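Local coordinates for Non-structural protein NS2 (Bluetongue virus, PDB 1UTY) that binds single-stranded RNA through the domain described here, the N-terminal part of a longer viral phosphoprotein, at residues 65-70 and 95-101; 60-66 and 124-130; 19-23 and 79-84. All blocks are in the same frame, centred on the assembly; numbering follows the deposited sequence.

Contact 1. Residues 65-70 and 95-101; sequences AYRIQD and KFEGVSV
Strand 64-70 and the start of strand 97-110 pair in parallel inside a mixed beta sheet of the RNA-binding domain. Over 65-70 and 97-100 the axes approach to 4.7 Å and diverge by 39°. Ala65 O accepts from Glu97 N at 2.9 Å, and Ala65 CB lies 3.7 Å from Phe96 CD2. Tyr66 (chi1 m) sits opposite Glu97, CA to CA 4.9 Å, and the CD1 edge of its ring meets Val99 CG2 at 4.1 Å. Arg67 pairs with Gly98. Arg67 N donates to Glu97 O at 2.9 Å, and Arg67 O accepts from Val99 N at 2.7 Å. Phe96 CE1 lies over one face of the Arg67 guanidinium, 3.5 Å from Arg67 NH2. Arg67 NE hydrogen-bonds Ser76 OG, and NH2 salt-bridges Glu92. Ile68 faces Val99, on the same side of the sheet as Tyr66; Ile68 and Val99 both touch Cys122 of strand 113-123. Gln69 N donates to Val99 O at 2.9 Å. Towards Asp70 the strands drift apart. There a water bridges Gln69 O at 2.6 Å and Val101 N at 3.1 Å.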
ATOM      1  N   ALA A  65       0.330  -6.270  10.677  1.00 20.03           N
ATOM      2  CA  ALA A  65       1.118  -6.456   9.479  1.00 19.88           C
ATOM      3  C   ALA A  65       1.230  -5.111   8.766  1.00 20.12           C
ATOM      4  O   ALA A  65       0.221  -4.508   8.424  1.00 19.76           O
ATOM      5  CB  ALA A  65       0.444  -7.460   8.579  1.00 19.86           C
ATOM      6  N   TYR A  66       2.462  -4.643   8.560  1.00 20.55           N
ATOM      7  CA  TYR A  66       2.712  -3.347   7.935  1.00 20.56           C
ATOM      8  C   TYR A  66       3.657  -3.486   6.737  1.00 20.97           C
ATOM      9  O   TYR A  66       4.738  -4.057   6.844  1.00 20.61           O
ATOM     10  CB  TYR A  66       3.303  -2.369   8.946  1.00 20.20           C
ATOM     11  CG  TYR A  66       2.472  -2.174  10.194  1.00 20.02           C
ATOM     12  CD1 TYR A  66       1.427  -1.268  10.206  1.00 20.45           C
ATOM     13  CD2 TYR A  66       2.743  -2.886  11.369  1.00 20.02           C
ATOM     14  CE1 TYR A  66       0.666  -1.072  11.334  1.00 21.65           C
ATOM     15  CE2 TYR A  66       1.994  -2.688  12.514  1.00 19.18           C
ATOM     16  CZ  TYR A  66       0.952  -1.776  12.480  1.00 20.28           C
ATOM     17  OH  TYR A  66       0.170  -1.544  13.575  1.00 20.80           O
ATOM     18  N   ARG A  67       3.228  -2.961   5.598  1.00 21.38           N
ATOM     19  CA  ARG A  67       4.038  -2.983   4.389  1.00 22.34           C
ATOM     20  C   ARG A  67       4.360  -1.562   3.972  1.00 22.27           C
ATOM     21  O   ARG A  67       3.477  -0.826   3.540  1.00 22.64           O
ATOM     22  CB  ARG A  67       3.296  -3.710   3.269  1.00 22.41           C
ATOM     23  CG  ARG A  67       4.033  -3.778   1.938  1.00 24.32           C
ATOM     24  CD  ARG A  67       3.485  -4.861   1.010  1.00 27.49           C
ATOM     25  NE  ARG A  67       4.213  -6.128   1.165  1.00 29.56           N
ATOM     26  CZ  ARG A  67       3.778  -7.325   0.745  1.00 31.08           C
ATOM     27  NH1 ARG A  67       2.579  -7.455   0.151  1.00 29.11           N
ATOM     28  NH2 ARG A  67       4.547  -8.398   0.916  1.00 29.06           N
ATOM     29  N   ILE A  68       5.620  -1.167   4.111  1.00 22.14           N
ATOM     30  CA  ILE A  68       6.012   0.160   3.666  1.00 22.11           C
ATOM     31  C   ILE A  68       6.212   0.155   2.161  1.00 22.51           C
ATOM     32  O   ILE A  68       6.980  -0.643   1.651  1.00 21.78           O
ATOM     33  CB  ILE A  68       7.280   0.643   4.383  1.00 22.04           C
ATOM     34  CG1 ILE A  68       7.006   0.832   5.877  1.00 22.11           C
ATOM     35  CG2 ILE A  68       7.782   1.942   3.747  1.00 21.31           C
ATOM     36  CD1 ILE A  68       8.257   0.761   6.758  1.00 22.57           C
ATOM     37  N   GLN A  69       5.515   1.049   1.456  1.00 23.60           N
ATOM     38  CA  GLN A  69       5.628   1.092  -0.003  1.00 24.76           C
ATOM     39  C   GLN A  69       6.271   2.352  -0.565  1.00 25.06           C
ATOM     40  O   GLN A  69       5.666   3.433  -0.660  1.00 24.98           O
ATOM     41  CB  GLN A  69       4.304   0.771  -0.680  1.00 25.08           C
ATOM     42  CG  GLN A  69       4.343  -0.585  -1.339  0.65 26.74           C
ATOM     43  CD  GLN A  69       3.248  -1.489  -0.856  0.65 28.39           C
ATOM     44  OE1 GLN A  69       2.616  -1.207   0.160  0.65 30.42           O
ATOM     45  NE2 GLN A  69       3.001  -2.577  -1.586  0.65 28.85           N
ATOM     46  N   ASP A  70       7.521   2.165  -0.951  1.00 25.23           N
ATOM     47  CA  ASP A  70       8.370   3.246  -1.375  1.00 25.57           C
ATOM     48  C   ASP A  70       8.844   2.969  -2.799  1.00 25.90           C
ATOM     49  O   ASP A  70      10.031   2.741  -3.046  1.00 25.59           O
ATOM     50  CB  ASP A  70       9.540   3.370  -0.397  1.00 25.21           C
ATOM     51  CG  ASP A  70      10.356   4.606  -0.631  1.00 25.41           C
ATOM     52  OD1 ASP A  70       9.925   5.454  -1.455  1.00 24.62           O
ATOM     53  OD2 ASP A  70      11.449   4.799  -0.041  1.00 25.27           O
ATOM     54  N   LYS A  95      -1.344 -11.038   4.341  1.00 22.11           N
ATOM     55  CA  LYS A  95      -1.894  -9.702   4.102  1.00 22.41           C
ATOM     56  C   LYS A  95      -1.066  -8.675   4.892  1.00 22.20           C
ATOM     57  O   LYS A  95      -0.561  -8.986   5.977  1.00 21.39           O
ATOM     58  CB  LYS A  95      -3.334  -9.590   4.655  1.00 22.34           C
ATOM     59  CG  LYS A  95      -4.426 -10.378   3.954  1.00 26.44           C
ATOM     60  CD  LYS A  95      -5.850  -9.910   4.380  1.00 28.78           C
ATOM     61  CE  LYS A  95      -6.746 -11.117   4.709  1.00 32.62           C
ATOM     62  NZ  LYS A  95      -8.162 -11.082   4.159  1.00 33.81           N
ATOM     63  N   PHE A  96      -1.004  -7.444   4.376  1.00 21.85           N
ATOM     64  CA  PHE A  96      -0.410  -6.319   5.088  1.00 21.52           C
ATOM     65  C   PHE A  96      -1.240  -5.069   4.918  1.00 21.83           C
ATOM     66  O   PHE A  96      -1.913  -4.892   3.908  1.00 21.92           O
ATOM     67  CB  PHE A  96       0.982  -6.013   4.539  1.00 21.29           C
ATOM     68  CG  PHE A  96       1.915  -7.145   4.656  1.00 19.63           C
ATOM     69  CD1 PHE A  96       1.935  -8.143   3.686  1.00 18.72           C
ATOM     70  CD2 PHE A  96       2.746  -7.242   5.752  1.00 16.45           C
ATOM     71  CE1 PHE A  96       2.779  -9.219   3.820  1.00 20.73           C
ATOM     72  CE2 PHE A  96       3.577  -8.295   5.897  1.00 16.87           C
ATOM     73  CZ  PHE A  96       3.606  -9.301   4.941  1.00 18.94           C
ATOM     74  N   GLU A  97      -1.147  -4.179   5.896  1.00 21.87           N
ATOM     75  CA  GLU A  97      -1.573  -2.810   5.691  1.00 21.99           C
ATOM     76  C   GLU A  97      -0.524  -2.083   4.841  1.00 22.34           C
ATOM     77  O   GLU A  97       0.605  -1.874   5.285  1.00 22.28           O
ATOM     78  CB  GLU A  97      -1.749  -2.107   7.028  1.00 21.35           C
ATOM     79  CG  GLU A  97      -2.187  -0.662   6.878  1.00 22.31           C
ATOM     80  CD  GLU A  97      -2.303   0.064   8.195  1.00 23.21           C
ATOM     81  OE1 GLU A  97      -2.362  -0.596   9.259  1.00 25.15           O
ATOM     82  OE2 GLU A  97      -2.340   1.310   8.165  1.00 25.23           O
ATOM     83  N   GLY A  98      -0.906  -1.713   3.619  1.00 22.72           N
ATOM     84  CA  GLY A  98      -0.097  -0.857   2.767  1.00 23.09           C
ATOM     85  C   GLY A  98       0.093   0.520   3.382  1.00 23.73           C
ATOM     86  O   GLY A  98      -0.819   1.316   3.472  1.00 23.35           O
ATOM     87  N   VAL A  99       1.303   0.787   3.836  1.00 24.68           N
ATOM     88  CA  VAL A  99       1.613   2.046   4.480  1.00 25.18           C
ATOM     89  C   VAL A  99       2.338   2.889   3.443  1.00 25.75           C
ATOM     90  O   VAL A  99       3.256   2.400   2.760  1.00 26.36           O
ATOM     91  CB  VAL A  99       2.513   1.819   5.723  1.00 25.31           C
ATOM     92  CG1 VAL A  99       2.900   3.136   6.371  1.00 24.96           C
ATOM     93  CG2 VAL A  99       1.819   0.899   6.733  1.00 25.11           C
ATOM     94  N   SER A 100       1.906   4.138   3.317  1.00 25.31           N
ATOM     95  CA  SER A 100       2.547   5.105   2.437  1.00 25.78           C
ATOM     96  C   SER A 100       3.744   5.839   3.079  1.00 25.64           C
ATOM     97  O   SER A 100       3.831   6.005   4.309  1.00 25.84           O
ATOM     98  CB  SER A 100       1.521   6.145   1.968  1.00 25.82           C
ATOM     99  OG  SER A 100       0.669   5.609   0.969  1.00 27.31           O
ATOM    100  N   VAL A 101       4.636   6.307   2.218  1.00 24.77           N
ATOM    101  CA  VAL A 101       5.789   7.070   2.629  1.00 24.19           C
ATOM    102  C   VAL A 101       5.540   8.527   2.283  1.00 23.73           C
ATOM    103  O   VAL A 101       5.135   8.844   1.173  1.00 23.48           O
ATOM    104  CB  VAL A 101       7.049   6.585   1.867  1.00 23.97           C
ATOM    105  CG1 VAL A 101       8.171   7.594   1.970  1.00 24.26           C
ATOM    106  CG2 VAL A 101       7.488   5.255   2.389  1.00 23.89           C
TER
HETATM  107  O   HOH W   1      -1.947  -3.191  10.019  1.00 27.42           O
HETATM  108  O   HOH W   2       4.235   5.630  -0.793  1.00 40.41           O

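Contact 2. Residues 60-66 and 124-130; sequences VPGPGAY and GMGIVQP
Residues 124-130 form an irregular loop that runs alongside the loop 60-63 and the start of strand 64-70. At Gly124 the two backbones are close, with Gly124 CA 5.1 Å from Val60 CA. Gly124 CA lies 4.1 Å from Tyr66 CE1; a CB here would clash with that ring. Gly124 O is 3.3 Å from Pro61 CD. Met125 turns its side chain away, but Met125 O lies 3.4 Å from Pro61 CG. Gly126 has a positive phi (74°), and its CA sits 3.4 Å from Tyr66 OH. Tyr66 OH donates to Gly62 O at 2.6 Å, so the ring ties the turn back to its own strand. A water joins Gly126 O (3.0 Å) to Pro63 O (2.5 Å). This is the loop that follows strand 113-123, packed against the entry to strand 64-70, and Glu97 of strand 97-110 binds the amides of Met125 and Gly126. Val128 O accepts from Ala65 N at 2.7 Å, the one direct hydrogen bond between the segments. Val128 N donates to a second water at 2.9 Å, which also lies 3.0 Å from Ala65 O. Val128 (chi1 t) places CG1 3.9 Å from Ala65 CB. Gln129 directs its side chain away, while Gln129 O lies 3.7 Å from Ala65 CB. The Pro130 ring closes over the backbone of Gly64, with Pro130 CG 3.5 Å from Gly64 N.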
ATOM      1  N   VAL A  60       3.339   3.352  14.480  1.00 22.11           N
ATOM      2  CA  VAL A  60       2.193   2.434  14.574  1.00 21.66           C
ATOM      3  C   VAL A  60       1.459   2.574  15.904  1.00 20.93           C
ATOM      4  O   VAL A  60       2.052   3.028  16.873  1.00 20.61           O
ATOM      5  CB  VAL A  60       2.569   0.932  14.295  1.00 21.45           C
ATOM      6  CG1 VAL A  60       3.293   0.789  12.967  1.00 22.58           C
ATOM      7  CG2 VAL A  60       3.372   0.327  15.418  1.00 21.00           C
ATOM      8  N   PRO A  61       0.175   2.206  15.945  1.00 20.79           N
ATOM      9  CA  PRO A  61      -0.611   2.251  17.192  1.00 20.54           C
ATOM     10  C   PRO A  61      -0.639   0.929  17.994  1.00 20.21           C
ATOM     11  O   PRO A  61      -1.178   0.919  19.110  1.00 20.32           O
ATOM     12  CB  PRO A  61      -2.015   2.568  16.679  1.00 20.49           C
ATOM     13  CG  PRO A  61      -2.070   1.781  15.357  1.00 21.12           C
ATOM     14  CD  PRO A  61      -0.653   1.775  14.801  1.00 20.29           C
ATOM     15  N   GLY A  62      -0.071  -0.142  17.442  1.00 19.73           N
ATOM     16  CA  GLY A  62      -0.083  -1.459  18.057  1.00 19.41           C
ATOM     17  C   GLY A  62       0.325  -2.554  17.072  1.00 19.84           C
ATOM     18  O   GLY A  62       0.820  -2.266  15.964  1.00 19.05           O
ATOM     19  N   PRO A  63       0.090  -3.812  17.440  1.00 19.72           N
ATOM     20  CA  PRO A  63       0.522  -4.943  16.604  1.00 20.03           C
ATOM     21  C   PRO A  63      -0.219  -4.975  15.267  1.00 20.28           C
ATOM     22  O   PRO A  63      -1.315  -4.422  15.153  1.00 20.19           O
ATOM     23  CB  PRO A  63       0.198  -6.186  17.451  1.00 20.04           C
ATOM     24  CG  PRO A  63      -0.705  -5.733  18.547  1.00 20.60           C
ATOM     25  CD  PRO A  63      -0.643  -4.239  18.640  1.00 19.98           C
ATOM     26  N   GLY A  64       0.382  -5.614  14.269  1.00 20.37           N
ATOM     27  CA  GLY A  64      -0.148  -5.595  12.924  1.00 19.90           C
ATOM     28  C   GLY A  64       0.859  -5.977  11.859  1.00 20.27           C
ATOM     29  O   GLY A  64       2.074  -6.041  12.106  1.00 20.65           O
ATOM     30  N   ALA A  65       0.330  -6.270  10.677  1.00 20.03           N
ATOM     31  CA  ALA A  65       1.118  -6.456   9.479  1.00 19.88           C
ATOM     32  C   ALA A  65       1.230  -5.111   8.766  1.00 20.12           C
ATOM     33  O   ALA A  65       0.221  -4.508   8.424  1.00 19.76           O
ATOM     34  CB  ALA A  65       0.444  -7.460   8.579  1.00 19.86           C
ATOM     35  N   TYR A  66       2.462  -4.643   8.560  1.00 20.55           N
ATOM     36  CA  TYR A  66       2.712  -3.347   7.935  1.00 20.56           C
ATOM     37  C   TYR A  66       3.657  -3.486   6.737  1.00 20.97           C
ATOM     38  O   TYR A  66       4.738  -4.057   6.844  1.00 20.61           O
ATOM     39  CB  TYR A  66       3.303  -2.369   8.946  1.00 20.20           C
ATOM     40  CG  TYR A  66       2.472  -2.174  10.194  1.00 20.02           C
ATOM     41  CD1 TYR A  66       1.427  -1.268  10.206  1.00 20.45           C
ATOM     42  CD2 TYR A  66       2.743  -2.886  11.369  1.00 20.02           C
ATOM     43  CE1 TYR A  66       0.666  -1.072  11.334  1.00 21.65           C
ATOM     44  CE2 TYR A  66       1.994  -2.688  12.514  1.00 19.18           C
ATOM     45  CZ  TYR A  66       0.952  -1.776  12.480  1.00 20.28           C
ATOM     46  OH  TYR A  66       0.170  -1.544  13.575  1.00 20.80           O
ATOM     47  N   GLY A 124       0.981   3.895  10.063  1.00 26.67           N
ATOM     48  CA  GLY A 124       0.148   2.715   9.925  1.00 26.66           C
ATOM     49  C   GLY A 124      -1.000   2.823  10.906  1.00 26.57           C
ATOM     50  O   GLY A 124      -0.851   3.407  11.966  1.00 26.28           O
ATOM     51  N   MET A 125      -2.143   2.262  10.537  1.00 26.60           N
ATOM     52  CA  MET A 125      -3.353   2.378  11.333  1.00 26.40           C
ATOM     53  C   MET A 125      -3.629   1.107  12.158  1.00 26.16           C
ATOM     54  O   MET A 125      -4.472   1.125  13.048  1.00 26.72           O
ATOM     55  CB  MET A 125      -4.550   2.745  10.437  1.00 26.24           C
ATOM     56  CG  MET A 125      -4.505   4.195   9.860  1.00 26.57           C
ATOM     57  SD  MET A 125      -4.266   5.546  11.099  1.00 28.50           S
ATOM     58  CE  MET A 125      -5.874   5.513  11.963  1.00 28.21           C
ATOM     59  N   GLY A 126      -2.912   0.026  11.874  1.00 25.28           N
ATOM     60  CA  GLY A 126      -3.038  -1.194  12.646  1.00 25.07           C
ATOM     61  C   GLY A 126      -4.308  -1.989  12.396  1.00 25.03           C
ATOM     62  O   GLY A 126      -4.836  -2.613  13.317  1.00 25.58           O
ATOM     63  N   ILE A 127      -4.779  -1.990  11.150  1.00 24.77           N
ATOM     64  CA  ILE A 127      -6.017  -2.672  10.757  1.00 24.42           C
ATOM     65  C   ILE A 127      -5.827  -4.061  10.114  1.00 24.50           C
ATOM     66  O   ILE A 127      -6.813  -4.729   9.795  1.00 25.03           O
ATOM     67  CB  ILE A 127      -6.837  -1.764   9.794  1.00 24.85           C
ATOM     68  CG1 ILE A 127      -6.073  -1.520   8.483  1.00 25.03           C
ATOM     69  CG2 ILE A 127      -7.234  -0.425  10.486  1.00 23.83           C
ATOM     70  CD1 ILE A 127      -6.941  -0.881   7.400  1.00 25.46           C
ATOM     71  N   VAL A 128      -4.581  -4.479   9.873  1.00 23.58           N
ATOM     72  CA  VAL A 128      -4.326  -5.850   9.438  1.00 22.26           C
ATOM     73  C   VAL A 128      -3.505  -6.549  10.520  1.00 22.20           C
ATOM     74  O   VAL A 128      -2.389  -6.117  10.849  1.00 22.11           O
ATOM     75  CB  VAL A 128      -3.593  -5.938   8.063  1.00 22.50           C
ATOM     76  CG1 VAL A 128      -3.323  -7.402   7.683  1.00 21.43           C
ATOM     77  CG2 VAL A 128      -4.384  -5.229   6.943  1.00 20.94           C
ATOM     78  N   GLN A 129      -4.068  -7.619  11.066  1.00 21.00           N
ATOM     79  CA  GLN A 129      -3.416  -8.400  12.093  1.00 21.03           C
ATOM     80  C   GLN A 129      -2.235  -9.141  11.491  1.00 21.10           C
ATOM     81  O   GLN A 129      -2.240  -9.442  10.285  1.00 21.15           O
ATOM     82  CB  GLN A 129      -4.390  -9.405  12.710  1.00 21.17           C
ATOM     83  CG  GLN A 129      -5.509  -8.787  13.537  1.00 20.51           C
ATOM     84  CD  GLN A 129      -6.606  -9.793  13.825  1.00 22.22           C
ATOM     85  OE1 GLN A 129      -7.728  -9.675  13.305  1.00 23.87           O
ATOM     86  NE2 GLN A 129      -6.288 -10.793  14.638  1.00 20.32           N
ATOM     87  N   PRO A 130      -1.229  -9.433  12.319  1.00 20.44           N
ATOM     88  CA  PRO A 130      -0.068 -10.187  11.868  1.00 20.30           C
ATOM     89  C   PRO A 130      -0.485 -11.610  11.488  1.00 20.35           C
ATOM     90  O   PRO A 130      -1.416 -12.164  12.081  1.00 19.62           O
ATOM     91  CB  PRO A 130       0.819 -10.220  13.115  1.00 20.78           C
ATOM     92  CG  PRO A 130       0.337  -9.064  13.957  1.00 20.27           C
ATOM     93  CD  PRO A 130      -1.128  -9.079  13.748  1.00 20.53           C
TER
HETATM   94  O   HOH W   3      -3.148  -2.817  15.742  1.00 36.80           O
HETATM   95  O   HOH W   1      -1.947  -3.191  10.019  1.00 27.42           O

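Contact 3. Residues 19-23 and 79-84; sequences AKTLC and LTPHGV
The backbone of 19-23 runs from a loop into helix 22-29, with Thr21 extended (phi/psi -93/157) at the N-cap. Residues 79-84 make the hairpin turn between strands 73-79 and 84-87. In that turn Thr80 N donates to Gly83 O at 2.8 Å, and His82 N donates to Thr80 OG1 at 3.1 Å, an ST turn. The two backbones come closest at Thr21 and Pro81, CA to CA 4.1 Å. Leu22 N, in the first turn of the helix, donates to Thr80 O at 2.7 Å. CA-H...O contacts flank this bond: Thr21 CA to Thr80 O and Pro81 CA to Lys20 O, both 3.3 Å. Thr21 (chi1 p) caps Gly24 N through OG1, which also bonds to Asp16; Thr21 CG2 packs 4.0 Å from Leu79 CB. Leu22 (t, p) lies along the turn, its CB 3.6 Å from Gly83 N and its CD2 4.2 Å from Val84 CG1. Cys23 points toward 79-84, with SG 4.2 Å from Leu79 CD2 and 4.3 Å from Val84 CB.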
ATOM      1  N   ALA A  19       3.329   1.038  23.227  1.00 23.29           N
ATOM      2  CA  ALA A  19       4.192  -0.101  23.564  1.00 23.49           C
ATOM      3  C   ALA A  19       3.452  -1.441  23.634  1.00 23.74           C
ATOM      4  O   ALA A  19       3.697  -2.245  24.526  1.00 23.81           O
ATOM      5  CB  ALA A  19       4.934   0.162  24.870  1.00 23.36           C
ATOM      6  N   LYS A  20       2.544  -1.669  22.690  1.00 24.47           N
ATOM      7  CA  LYS A  20       1.842  -2.945  22.610  1.00 24.88           C
ATOM      8  C   LYS A  20       2.573  -3.909  21.661  1.00 24.86           C
ATOM      9  O   LYS A  20       2.279  -5.102  21.653  1.00 25.68           O
ATOM     10  CB  LYS A  20       0.367  -2.766  22.191  1.00 25.35           C
ATOM     11  CG  LYS A  20      -0.477  -1.782  23.045  1.00 25.14           C
ATOM     12  CD  LYS A  20      -0.466  -2.140  24.511  1.00 26.20           C
ATOM     13  CE  LYS A  20      -1.566  -1.411  25.301  1.00 25.38           C
ATOM     14  NZ  LYS A  20      -1.521  -1.890  26.703  1.00 23.84           N
ATOM     15  N   THR A  21       3.521  -3.407  20.868  1.00 23.91           N
ATOM     16  CA  THR A  21       4.383  -4.303  20.093  1.00 23.17           C
ATOM     17  C   THR A  21       5.659  -4.595  20.873  1.00 23.60           C
ATOM     18  O   THR A  21       6.066  -3.807  21.741  1.00 23.31           O
ATOM     19  CB  THR A  21       4.758  -3.723  18.702  1.00 22.97           C
ATOM     20  OG1 THR A  21       5.647  -2.610  18.863  1.00 21.06           O
ATOM     21  CG2 THR A  21       3.547  -3.158  17.964  1.00 21.88           C
ATOM     22  N   LEU A  22       6.299  -5.719  20.561  1.00 23.77           N
ATOM     23  CA  LEU A  22       7.592  -6.020  21.152  1.00 24.31           C
ATOM     24  C   LEU A  22       8.539  -4.812  21.055  1.00 24.35           C
ATOM     25  O   LEU A  22       9.166  -4.431  22.048  1.00 24.46           O
ATOM     26  CB  LEU A  22       8.235  -7.248  20.501  1.00 24.04           C
ATOM     27  CG  LEU A  22       9.629  -7.532  21.077  1.00 24.45           C
ATOM     28  CD1 LEU A  22       9.490  -8.194  22.440  1.00 23.71           C
ATOM     29  CD2 LEU A  22      10.470  -8.379  20.132  1.00 24.69           C
ATOM     30  N   CYS A  23       8.628  -4.242  19.855  1.00 24.43           N
ATOM     31  CA  CYS A  23       9.358  -3.004  19.571  1.00 25.33           C
ATOM     32  C   CYS A  23       9.098  -1.888  20.559  1.00 24.99           C
ATOM     33  O   CYS A  23      10.040  -1.280  21.052  1.00 25.37           O
ATOM     34  CB  CYS A  23       8.962  -2.475  18.185  1.00 25.27           C
ATOM     35  SG  CYS A  23       9.651  -3.436  16.842  1.00 28.83           S
ATOM     36  N   LEU A  79       4.727  -6.955  13.228  1.00 22.24           N
ATOM     37  CA  LEU A  79       5.012  -6.472  14.583  1.00 22.35           C
ATOM     38  C   LEU A  79       3.998  -7.051  15.530  1.00 22.66           C
ATOM     39  O   LEU A  79       2.812  -6.697  15.458  1.00 23.54           O
ATOM     40  CB  LEU A  79       4.998  -4.937  14.648  1.00 21.74           C
ATOM     41  CG  LEU A  79       5.824  -4.208  13.581  1.00 22.01           C
ATOM     42  CD1 LEU A  79       5.683  -2.699  13.741  1.00 20.39           C
ATOM     43  CD2 LEU A  79       7.332  -4.655  13.594  1.00 20.60           C
ATOM     44  N   THR A  80       4.439  -7.958  16.396  1.00 22.55           N
ATOM     45  CA  THR A  80       3.528  -8.535  17.366  1.00 23.21           C
ATOM     46  C   THR A  80       3.896  -8.059  18.753  1.00 23.85           C
ATOM     47  O   THR A  80       4.905  -7.362  18.904  1.00 24.63           O
ATOM     48  CB  THR A  80       3.492 -10.096  17.292  1.00 22.95           C
ATOM     49  OG1 THR A  80       4.704 -10.631  17.824  1.00 22.67           O
ATOM     50  CG2 THR A  80       3.448 -10.579  15.838  1.00 22.80           C
ATOM     51  N   PRO A  81       3.089  -8.422  19.761  1.00 24.09           N
ATOM     52  CA  PRO A  81       3.452  -8.167  21.158  1.00 24.26           C
ATOM     53  C   PRO A  81       4.671  -8.988  21.554  1.00 24.78           C
ATOM     54  O   PRO A  81       5.375  -8.619  22.490  1.00 24.64           O
ATOM     55  CB  PRO A  81       2.221  -8.647  21.955  1.00 24.28           C
ATOM     56  CG  PRO A  81       1.118  -8.819  20.965  1.00 24.26           C
ATOM     57  CD  PRO A  81       1.781  -9.099  19.644  1.00 23.77           C
ATOM     58  N   HIS A  82       4.930 -10.085  20.847  1.00 25.50           N
ATOM     59  CA  HIS A  82       6.007 -10.989  21.256  1.00 26.21           C
ATOM     60  C   HIS A  82       7.112 -11.186  20.219  1.00 25.66           C
ATOM     61  O   HIS A  82       7.944 -12.055  20.385  1.00 26.26           O
ATOM     62  CB  HIS A  82       5.421 -12.353  21.644  1.00 27.20           C
ATOM     63  CG  HIS A  82       4.415 -12.284  22.753  1.00 29.85           C
ATOM     64  ND1 HIS A  82       4.723 -11.797  24.008  1.00 32.87           N
ATOM     65  CD2 HIS A  82       3.105 -12.625  22.789  1.00 31.24           C
ATOM     66  CE1 HIS A  82       3.646 -11.851  24.772  1.00 34.33           C
ATOM     67  NE2 HIS A  82       2.651 -12.349  24.057  1.00 33.63           N
ATOM     68  N   GLY A  83       7.120 -10.401  19.149  1.00 24.76           N
ATOM     69  CA  GLY A  83       8.086 -10.627  18.098  1.00 23.57           C
ATOM     70  C   GLY A  83       8.063  -9.580  17.016  1.00 22.92           C
ATOM     71  O   GLY A  83       7.087  -8.853  16.854  1.00 22.96           O
ATOM     72  N   VAL A  84       9.165  -9.502  16.285  1.00 22.26           N
ATOM     73  CA  VAL A  84       9.246  -8.708  15.071  1.00 22.18           C
ATOM     74  C   VAL A  84       9.827  -9.596  13.973  1.00 21.72           C
ATOM     75  O   VAL A  84      10.771 -10.344  14.213  1.00 21.22           O
ATOM     76  CB  VAL A  84      10.095  -7.408  15.254  1.00 21.92           C
ATOM     77  CG1 VAL A  84      11.344  -7.683  16.067  1.00 23.56           C
ATOM     78  CG2 VAL A  84      10.524  -6.863  13.937  1.00 22.00           C
TER

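How the contacts relate
From the N terminus, residues 19-23 come first and start helix 22-29. Contact 3 closes the loop from there to the hairpin turn at 79-84. Residues 60-66 lie within that span, but their partners at 124-130 lie beyond it, so contacts 2 and 3 cross. Contact 1 also crosses contact 3. It lies within the longer span of contact 2 and shares Ala65, Tyr66 and one water with it. The centres of contacts 1 and 2 are about 9 Å apart. Gly64 N probably bonds to Leu79 O at 2.9 Å, linking contacts 2 and 3. Contact 1 joins two neighbouring strands of the sheet. Contacts 2 and 3 fasten the loop after strand 113-123 and the start of helix 22-29 to the end of that sheet.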